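Local structure of endo-beta-1,4-glucanase (cellulase B) (Bacillus halodurans, 4V2X) at residues A[247-259]-A[300-313]. The protein is a three-module glycoside hydrolase family 5 endo-beta-1,4-glucanase that probably cleaves beta-glucans and xyloglucan with the help of its carbohydrate-binding module. Residues are numbered along the deposited sequence; the frame is centred on the assembly and turned at random.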
loop_
_atom_site.group_PDB
_atom_site.type_symbol
_atom_site.label_atom_id
_atom_site.label_comp_id
_atom_site.label_asym_id
_atom_site.label_seq_id
_atom_site.Cartn_x
_atom_site.Cartn_y
_atom_site.Cartn_z
ATOM N N THR A 247 -3.519 5.110 -16.510
ATOM C CA THR A 247 -2.306 5.928 -16.392
ATOM C C THR A 247 -2.380 7.071 -15.380
ATOM O O THR A 247 -1.483 7.900 -15.340
ATOM C CB THR A 247 -1.926 6.561 -17.749
ATOM O OG1 THR A 247 -2.940 7.496 -18.148
ATOM C CG2 THR A 247 -1.746 5.496 -18.817
ATOM N N SER A 248 -3.423 7.127 -14.560
ATOM C CA SER A 248 -3.506 8.180 -13.542
ATOM C C SER A 248 -2.334 8.059 -12.557
ATOM O O SER A 248 -1.825 6.968 -12.325
ATOM C CB SER A 248 -4.829 8.113 -12.787
ATOM O OG SER A 248 -4.868 6.968 -11.962
ATOM N N GLN A 249 -1.908 9.175 -11.984
ATOM C CA GLN A 249 -0.714 9.163 -11.136
ATOM C C GLN A 249 -0.783 8.175 -9.972
ATOM O O GLN A 249 0.188 7.473 -9.725
ATOM C CB GLN A 249 -0.374 10.558 -10.606
ATOM C CG GLN A 249 1.041 10.653 -10.049
ATOM C CD GLN A 249 2.096 10.362 -11.104
ATOM O OE1 GLN A 249 2.119 10.998 -12.161
ATOM N NE2 GLN A 249 2.963 9.388 -10.833
ATOM N N PRO A 250 -1.918 8.118 -9.247
ATOM C CA PRO A 250 -1.957 7.184 -8.121
ATOM C C PRO A 250 -1.757 5.730 -8.547
ATOM O O PRO A 250 -1.111 4.972 -7.838
ATOM C CB PRO A 250 -3.352 7.398 -7.532
ATOM C CG PRO A 250 -3.704 8.789 -7.912
ATOM C CD PRO A 250 -3.133 8.949 -9.296
ATOM N N LEU A 251 -2.297 5.359 -9.706
ATOM C CA LEU A 251 -2.144 3.995 -10.213
ATOM C C LEU A 251 -0.712 3.722 -10.673
ATOM O O LEU A 251 -0.180 2.633 -10.456
ATOM C CB LEU A 251 -3.143 3.719 -11.339
ATOM C CG LEU A 251 -4.615 3.875 -10.954
ATOM C CD1 LEU A 251 -5.509 3.617 -12.157
ATOM C CD2 LEU A 251 -4.971 2.970 -9.793
ATOM N N LEU A 252 -0.078 4.711 -11.294
ATOM C CA LEU A 252 1.317 4.567 -11.680
ATOM C C LEU A 252 2.186 4.429 -10.427
ATOM O O LEU A 252 3.082 3.581 -10.376
ATOM C CB LEU A 252 1.783 5.766 -12.503
ATOM C CG LEU A 252 1.125 5.997 -13.865
ATOM C CD1 LEU A 252 1.589 7.340 -14.417
ATOM C CD2 LEU A 252 1.436 4.878 -14.846
ATOM N N ASN A 253 1.910 5.259 -9.424
ATOM C CA ASN A 253 2.642 5.192 -8.161
ATOM C C ASN A 253 2.533 3.821 -7.514
ATOM O O ASN A 253 3.531 3.280 -7.031
ATOM C CB ASN A 253 2.163 6.267 -7.178
ATOM C CG ASN A 253 2.610 7.664 -7.573
ATOM O OD1 ASN A 253 3.483 7.834 -8.416
ATOM N ND2 ASN A 253 2.014 8.671 -6.955
ATOM N N ASN A 254 1.329 3.262 -7.492
ATOM C CA ASN A 254 1.133 1.951 -6.884
ATOM C C ASN A 254 1.905 0.854 -7.603
ATOM O O ASN A 254 2.450 -0.037 -6.957
ATOM C CB ASN A 254 -0.350 1.607 -6.781
ATOM C CG ASN A 254 -1.086 2.504 -5.799
ATOM O OD1 ASN A 254 -0.479 3.126 -4.933
ATOM N ND2 ASN A 254 -2.391 2.576 -5.932
ATOM N N LEU A 255 1.951 0.898 -8.937
ATOM C CA LEU A 255 2.735 -0.086 -9.683
ATOM C C LEU A 255 4.228 0.111 -9.420
ATOM O O LEU A 255 4.981 -0.856 -9.310
ATOM C CB LEU A 255 2.459 -0.001 -11.188
ATOM C CG LEU A 255 3.339 -0.900 -12.064
ATOM C CD1 LEU A 255 3.184 -2.372 -11.698
ATOM C CD2 LEU A 255 3.025 -0.680 -13.538
ATOM N N TYR A 256 4.657 1.366 -9.356
ATOM C CA TYR A 256 6.054 1.653 -9.041
ATOM C C TYR A 256 6.431 1.062 -7.684
ATOM O O TYR A 256 7.475 0.421 -7.551
ATOM C CB TYR A 256 6.326 3.154 -9.039
ATOM C CG TYR A 256 7.771 3.445 -8.730
ATOM C CD1 TYR A 256 8.723 3.469 -9.742
ATOM C CD2 TYR A 256 8.194 3.636 -7.416
ATOM C CE1 TYR A 256 10.055 3.710 -9.460
ATOM C CE2 TYR A 256 9.528 3.872 -7.127
ATOM C CZ TYR A 256 10.450 3.910 -8.155
ATOM O OH TYR A 256 11.781 4.151 -7.879
ATOM N N GLN A 257 5.573 1.275 -6.690
ATOM C CA GLN A 257 5.793 0.716 -5.355
ATOM C C GLN A 257 5.991 -0.794 -5.408
ATOM O O GLN A 257 6.893 -1.336 -4.764
ATOM C CB GLN A 257 4.621 1.039 -4.434
ATOM C CG GLN A 257 4.533 2.495 -4.006
ATOM C CD GLN A 257 3.221 2.803 -3.305
ATOM O OE1 GLN A 257 2.613 1.922 -2.688
ATOM N NE2 GLN A 257 2.774 4.056 -3.398
ATOM N N THR A 258 5.154 -1.479 -6.180
ATOM C CA THR A 258 5.252 -2.930 -6.299
ATOM C C THR A 258 6.555 -3.352 -6.988
ATOM O O THR A 258 7.246 -4.273 -6.534
ATOM C CB THR A 258 4.036 -3.496 -7.059
ATOM O OG1 THR A 258 2.841 -3.211 -6.317
ATOM C CG2 THR A 258 4.159 -4.996 -7.276
ATOM N N ILE A 259 6.889 -2.684 -8.086
ATOM C CA ILE A 259 8.107 -2.995 -8.823
ATOM C C ILE A 259 9.340 -2.720 -7.957
ATOM O O ILE A 259 10.265 -3.524 -7.935
ATOM C CB ILE A 259 8.178 -2.216 -10.159
ATOM C CG1 ILE A 259 7.153 -2.783 -11.139
ATOM C CG2 ILE A 259 9.575 -2.294 -10.769
ATOM C CD1 ILE A 259 6.971 -1.968 -12.405
ATOM N N ALA A 300 -0.585 12.095 -20.059
ATOM C CA ALA A 300 -0.538 10.697 -19.647
ATOM C C ALA A 300 0.853 10.105 -19.831
ATOM O O ALA A 300 1.408 9.491 -18.922
ATOM C CB ALA A 300 -1.568 9.880 -20.410
ATOM N N PHE A 301 1.439 10.298 -21.000
ATOM C CA PHE A 301 2.718 9.677 -21.247
ATOM C C PHE A 301 3.870 10.439 -20.614
ATOM O O PHE A 301 4.893 9.850 -20.332
ATOM C CB PHE A 301 2.862 9.336 -22.726
ATOM C CG PHE A 301 1.911 8.252 -23.136
ATOM C CD1 PHE A 301 2.096 6.957 -22.672
ATOM C CD2 PHE A 301 0.779 8.534 -23.891
ATOM C CE1 PHE A 301 1.206 5.955 -22.992
ATOM C CE2 PHE A 301 -0.123 7.537 -24.211
ATOM C CZ PHE A 301 0.095 6.243 -23.771
ATOM N N ASP A 302 3.676 11.718 -20.300
ATOM C CA ASP A 302 4.638 12.400 -19.432
ATOM C C ASP A 302 4.653 11.731 -18.057
ATOM O O ASP A 302 5.718 11.505 -17.496
ATOM C CB ASP A 302 4.324 13.892 -19.289
ATOM C CG ASP A 302 4.880 14.734 -20.434
ATOM O OD1 ASP A 302 5.640 14.213 -21.291
ATOM O OD2 ASP A 302 4.575 15.943 -20.459
ATOM N N ARG A 303 3.474 11.426 -17.508
ATOM C CA ARG A 303 3.394 10.745 -16.216
ATOM C C ARG A 303 4.102 9.392 -16.283
ATOM O O ARG A 303 4.896 9.039 -15.417
ATOM C CB ARG A 303 1.943 10.533 -15.774
ATOM C CG ARG A 303 1.178 11.790 -15.394
ATOM C CD ARG A 303 -0.122 11.449 -14.677
ATOM N NE ARG A 303 -1.068 10.686 -15.497
ATOM C CZ ARG A 303 -2.017 11.210 -16.275
ATOM N NH1 ARG A 303 -2.161 12.526 -16.391
ATOM N NH2 ARG A 303 -2.832 10.411 -16.959
ATOM N N VAL A 304 3.817 8.649 -17.340
ATOM C CA VAL A 304 4.406 7.334 -17.533
ATOM C C VAL A 304 5.935 7.435 -17.644
ATOM O O VAL A 304 6.662 6.659 -17.028
ATOM C CB VAL A 304 3.814 6.651 -18.780
ATOM C CG1 VAL A 304 4.565 5.377 -19.127
ATOM C CG2 VAL A 304 2.337 6.341 -18.555
ATOM N N HIS A 305 6.410 8.402 -18.415
ATOM C CA HIS A 305 7.844 8.564 -18.599
ATOM C C HIS A 305 8.523 8.971 -17.287
ATOM O O HIS A 305 9.537 8.390 -16.897
ATOM C CB HIS A 305 8.146 9.585 -19.693
ATOM C CG HIS A 305 9.606 9.694 -19.994
ATOM N ND1 HIS A 305 10.240 8.893 -20.918
ATOM C CD2 HIS A 305 10.567 10.461 -19.435
ATOM C CE1 HIS A 305 11.527 9.193 -20.942
ATOM N NE2 HIS A 305 11.752 10.138 -20.047
ATOM N N HIS A 306 7.956 9.962 -16.608
ATOM C CA HIS A 306 8.520 10.462 -15.365
ATOM C C HIS A 306 8.556 9.406 -14.276
ATOM O O HIS A 306 9.541 9.287 -13.543
ATOM C CB HIS A 306 7.735 11.677 -14.874
ATOM C CG HIS A 306 8.284 12.268 -13.614
ATOM N ND1 HIS A 306 7.806 11.932 -12.367
ATOM C CD2 HIS A 306 9.287 13.151 -13.407
ATOM C CE1 HIS A 306 8.483 12.594 -11.445
ATOM N NE2 HIS A 306 9.389 13.341 -12.050
ATOM N N THR A 307 7.487 8.633 -14.175
ATOM C CA THR A 307 7.359 7.663 -13.099
ATOM C C THR A 307 8.161 6.382 -13.348
ATOM O O THR A 307 8.676 5.773 -12.395
ATOM C CB THR A 307 5.874 7.331 -12.857
ATOM O OG1 THR A 307 5.147 8.549 -12.671
ATOM C CG2 THR A 307 5.701 6.458 -11.627
ATOM N N PHE A 308 8.255 5.956 -14.609
ATOM C CA PHE A 308 8.886 4.676 -14.936
ATOM C C PHE A 308 10.135 4.833 -15.789
ATOM O O PHE A 308 11.244 4.575 -15.308
ATOM C CB PHE A 308 7.885 3.722 -15.599
ATOM C CG PHE A 308 6.833 3.230 -14.650
ATOM C CD1 PHE A 308 7.166 2.348 -13.640
ATOM C CD2 PHE A 308 5.531 3.682 -14.734
ATOM C CE1 PHE A 308 6.214 1.914 -12.736
ATOM C CE2 PHE A 308 4.570 3.246 -13.828
ATOM C CZ PHE A 308 4.915 2.364 -12.829
ATOM N N VAL A 309 9.961 5.277 -17.032
ATOM C CA VAL A 309 11.048 5.245 -18.020
ATOM C C VAL A 309 12.283 6.011 -17.547
ATOM O O VAL A 309 13.402 5.507 -17.639
ATOM C CB VAL A 309 10.622 5.794 -19.398
ATOM C CG1 VAL A 309 11.773 5.685 -20.398
ATOM C CG2 VAL A 309 9.396 5.061 -19.928
ATOM N N ALA A 310 12.074 7.228 -17.049
ATOM C CA ALA A 310 13.184 8.071 -16.606
ATOM C C ALA A 310 13.908 7.491 -15.386
ATOM O O ALA A 310 15.051 7.870 -15.107
ATOM C CB ALA A 310 12.687 9.474 -16.300
ATOM N N ARG A 311 13.248 6.596 -14.652
ATOM C CA ARG A 311 13.856 5.932 -13.485
ATOM C C ARG A 311 14.411 4.548 -13.823
ATOM O O ARG A 311 14.774 3.787 -12.920
ATOM C CB ARG A 311 12.831 5.777 -12.363
ATOM C CG ARG A 311 12.286 7.073 -11.806
ATOM C CD ARG A 311 11.240 6.778 -10.738
ATOM N NE ARG A 311 10.571 7.992 -10.283
ATOM C CZ ARG A 311 9.366 8.046 -9.713
ATOM N NH1 ARG A 311 8.634 6.947 -9.522
ATOM N NH2 ARG A 311 8.876 9.230 -9.341
ATOM N N GLY A 312 14.463 4.212 -15.106
ATOM C CA GLY A 312 15.062 2.963 -15.551
ATOM C C GLY A 312 14.125 1.776 -15.637
ATOM O O GLY A 312 14.573 0.662 -15.891
ATOM N N ILE A 313 12.828 1.993 -15.438
ATOM C CA ILE A 313 11.862 0.915 -15.603
ATOM C C ILE A 313 11.212 1.088 -16.974
ATOM O O ILE A 313 10.512 2.068 -17.190
ATOM C CB ILE A 313 10.773 0.947 -14.517
ATOM C CG1 ILE A 313 11.401 0.845 -13.118
ATOM C CG2 ILE A 313 9.776 -0.175 -14.754
ATOM C CD1 ILE A 313 10.486 1.294 -12.002
HETATM O O HOH W 1 4.612 11.828 -13.070
HETATM O O HOH W 2 6.216 6.809 -7.921
#
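Thr307 OG1 accepts from Gln249 NE2 at 3.0 Å on a nearly straight path (174°), with OG1 lying in the amide plane of Gln249, and donates to the backbone Arg303 O, one turn earlier in its own helix. The second N-H of Gln249 NE2 goes to Asn253 OD1, above that carbonyl's plane, and a water donates to Gln249 OE1, so the amide is fixed in rotation; the same water adds a weak bond to Thr307 OG1. A bend at chi2 (61°) swings the amide across to Thr307. One turn earlier, Arg303 holds Thr247 side-on, NE to Thr247 O at 2.8 Å in the guanidinium plane and NH2 to Thr247 OG1 at 3.2 Å. A leucine at Arg303 would probably leave Thr247 O and OG1 without these donors and the loop leading into helix 249-262 less firmly held. Leu252 fits as a knob among Arg303, Val304, Thr307 and Phe308, its CD2 at the Phe308 ring edge, 3.7 Å from CE2. At the far end Arg311, extended from CG to NE, lays NH1 over the centre of the Tyr256 ring in a cation-pi contact (Arg311 CZ lies 4.6 Å from the ring centroid), and Ile313 CD1 meets Tyr256 CE1 at 3.5 Å. Segments 249-259 and 300-309 run nearly parallel, 19° apart, on the outside of the family 5 (beta/alpha)8 barrel, where Leu255 and Phe308 rest on strand 267-273 and Val304 and Phe308 on strand 315-320.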